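Local coordinates for protein glutathione peroxidase (Schistosoma mansoni, PDB 2V1M) that catalyses the reduction of hydrogen peroxide by glutathione, yielding glutathione disulfide and water, as a lipid peroxidase, naturally a selenoenzyme, of the schistosome detoxification pathway, at residues Gly76-Trp81 / Ile130-Ser135. Sequence-based numbering, arbitrary orientation.
Sequences GGQEPW and IKWNFS. With SO4 (sulfate ion), chain B.
Gln78 and Trp132 meet at about a right angle, the amide and indole planes standing 88° apart. Gln78 CG is anti to the carbonyl carbon, and the chain beyond it runs extended, which carries the amide across to the indole. There Gln78 OE1 accepts a weak hydrogen bond from Trp132 NE1, 3.2 Å long and bent to 126° at the hydrogen. Gln78 NE2 reaches the ring edge in its plane, 3.8 Å from Trp132 CZ2. Further round the six-membered ring, Gly76 N approaches Trp132 CH2 obliquely at 3.4 Å, so the backbone at Gly76 also borders the indole.

Asn133 adds a second amide, inclined 34° to that of Gln78. Asn133 ND2 is 2.7 Å from Gln78 OE1, but the angle is too poor for a hydrogen bond. ND2 donates instead to OD2 of the cysteinesulfonic acid at position 43, the oxidised form of the residue assigned as active by similarity. The contact thus joins two loops bordering the active site of this thioredoxin-like fold, the loop ahead of helix 83-94 and that ahead of strand 136-139. Gln78, Trp132 and Asn133 match the Gln, Trp and Asn of the glutathione peroxidase catalytic tetrad, set round the redox residue; the bond from Asn133 ND2 to position 43 is consistent with this, while Trp132 NE1 is engaged, weakly, by the Gln78 amide.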
loop_
_atom_site.group_PDB
_atom_site.type_symbol
_atom_site.label_atom_id
_atom_site.label_comp_id
_atom_site.label_asym_id
_atom_site.label_seq_id
_atom_site.Cartn_x
_atom_site.Cartn_y
_atom_site.Cartn_z
ATOM N N GLY A 76 3.901 17.182 -1.268
ATOM C CA GLY A 76 4.338 18.150 -0.279
ATOM C C GLY A 76 5.738 17.904 0.271
ATOM O O GLY A 76 6.089 18.421 1.333
ATOM N N GLY A 77 6.543 17.122 -0.434
ATOM C CA GLY A 77 7.890 16.770 0.055
ATOM C C GLY A 77 7.817 16.108 1.441
ATOM O O GLY A 77 8.715 16.291 2.281
ATOM N N GLN A 78 6.800 15.262 1.649
ATOM C CA GLN A 78 6.555 14.673 2.961
ATOM C C GLN A 78 7.198 13.309 3.199
ATOM O O GLN A 78 7.053 12.746 4.297
ATOM C CB GLN A 78 5.056 14.678 3.262
ATOM C CG GLN A 78 4.560 16.092 3.415
ATOM C CD GLN A 78 3.042 16.205 3.613
ATOM O OE1 GLN A 78 2.285 15.241 3.520
ATOM N NE2 GLN A 78 2.581 17.418 3.889
ATOM N N GLU A 79 7.985 12.814 2.233
ATOM C CA GLU A 79 8.809 11.622 2.428
ATOM C C GLU A 79 10.227 11.902 1.927
ATOM O O GLU A 79 10.719 11.275 1.010
ATOM C CB GLU A 79 8.194 10.414 1.714
ATOM C CG GLU A 79 8.853 9.067 2.080
ATOM C CD GLU A 79 8.392 8.555 3.432
ATOM O OE1 GLU A 79 8.635 9.253 4.457
ATOM O OE2 GLU A 79 7.749 7.472 3.485
ATOM N N PRO A 80 10.917 12.893 2.551
ATOM C CA PRO A 80 12.242 13.279 2.041
ATOM C C PRO A 80 13.358 12.309 2.382
ATOM O O PRO A 80 14.421 12.362 1.725
ATOM C CB PRO A 80 12.484 14.652 2.704
ATOM C CG PRO A 80 11.736 14.494 4.038
ATOM C CD PRO A 80 10.467 13.774 3.643
ATOM N N TRP A 81 13.193 11.479 3.417
ATOM C CA TRP A 81 14.294 10.654 3.900
ATOM C C TRP A 81 14.560 9.475 2.958
ATOM O O TRP A 81 13.717 9.078 2.147
ATOM C CB TRP A 81 13.987 10.114 5.300
ATOM C CG TRP A 81 13.633 11.163 6.318
ATOM C CD1 TRP A 81 14.058 12.476 6.358
ATOM C CD2 TRP A 81 12.772 10.992 7.445
ATOM N NE1 TRP A 81 13.491 13.133 7.440
ATOM C CE2 TRP A 81 12.703 12.239 8.123
ATOM C CE3 TRP A 81 12.031 9.913 7.939
ATOM C CZ2 TRP A 81 11.907 12.421 9.266
ATOM C CZ3 TRP A 81 11.240 10.094 9.066
ATOM C CH2 TRP A 81 11.190 11.336 9.722
ATOM N N ILE A 130 -3.353 9.827 -7.982
ATOM C CA ILE A 130 -3.327 9.715 -6.519
ATOM C C ILE A 130 -3.326 11.149 -5.965
ATOM O O ILE A 130 -2.556 12.008 -6.434
ATOM C CB ILE A 130 -2.090 8.933 -6.038
ATOM C CG1 ILE A 130 -1.976 7.556 -6.701
ATOM C CG2 ILE A 130 -2.052 8.857 -4.515
ATOM C CD1 ILE A 130 -3.214 6.674 -6.529
ATOM N N LYS A 131 -4.178 11.400 -4.977
ATOM C CA LYS A 131 -4.382 12.773 -4.553
ATOM C C LYS A 131 -3.489 13.251 -3.426
ATOM O O LYS A 131 -3.198 14.450 -3.343
ATOM C CB LYS A 131 -5.821 12.992 -4.164
ATOM C CG LYS A 131 -6.748 12.967 -5.351
ATOM C CD LYS A 131 -8.202 12.958 -4.874
ATOM C CE LYS A 131 -9.208 13.084 -6.002
ATOM N NZ LYS A 131 -9.050 12.038 -7.034
ATOM N N TRP A 132 -3.038 12.349 -2.561
ATOM C CA TRP A 132 -2.125 12.724 -1.483
ATOM C C TRP A 132 -1.521 11.434 -0.918
ATOM O O TRP A 132 -1.812 10.324 -1.395
ATOM C CB TRP A 132 -2.833 13.583 -0.387
ATOM C CG TRP A 132 -1.876 14.449 0.371
ATOM C CD1 TRP A 132 -1.537 14.350 1.695
ATOM C CD2 TRP A 132 -1.084 15.523 -0.162
ATOM N NE1 TRP A 132 -0.587 15.304 2.014
ATOM C CE2 TRP A 132 -0.285 16.026 0.892
ATOM C CE3 TRP A 132 -0.983 16.139 -1.436
ATOM C CZ2 TRP A 132 0.594 17.115 0.723
ATOM C CZ3 TRP A 132 -0.109 17.229 -1.596
ATOM C CH2 TRP A 132 0.668 17.695 -0.514
ATOM N N ASN A 133 -0.688 11.584 0.109
ATOM C CA ASN A 133 -0.210 10.416 0.854
ATOM C C ASN A 133 -1.388 9.631 1.437
ATOM O O ASN A 133 -2.422 10.189 1.803
ATOM C CB ASN A 133 0.738 10.872 1.954
ATOM C CG ASN A 133 1.806 11.803 1.442
ATOM O OD1 ASN A 133 2.611 11.443 0.569
ATOM N ND2 ASN A 133 1.797 13.035 1.958
ATOM N N PHE A 134 -1.164 8.324 1.601
ATOM C CA PHE A 134 -2.075 7.411 2.287
ATOM C C PHE A 134 -3.367 7.123 1.539
ATOM O O PHE A 134 -4.391 6.862 2.155
ATOM C CB PHE A 134 -2.332 7.825 3.745
ATOM C CG PHE A 134 -1.059 7.842 4.560
ATOM C CD1 PHE A 134 -0.475 6.653 4.989
ATOM C CD2 PHE A 134 -0.443 9.048 4.916
ATOM C CE1 PHE A 134 0.679 6.640 5.744
ATOM C CE2 PHE A 134 0.726 9.033 5.664
ATOM C CZ PHE A 134 1.303 7.864 6.085
ATOM N N SER A 135 -3.322 7.116 0.202
ATOM C CA SER A 135 -4.415 6.450 -0.517
ATOM C C SER A 135 -4.262 4.931 -0.301
ATOM O O SER A 135 -3.186 4.438 0.100
ATOM C CB SER A 135 -4.329 6.757 -2.008
ATOM O OG SER A 135 -5.577 6.564 -2.639
HETATM S S SO4 B . -9.259 9.172 -4.606
HETATM O O1 SO4 B . -8.690 9.559 -5.940
HETATM O O2 SO4 B . -10.596 9.798 -4.517
HETATM O O3 SO4 B . -9.360 7.699 -4.590
HETATM O O4 SO4 B . -8.424 9.702 -3.530
#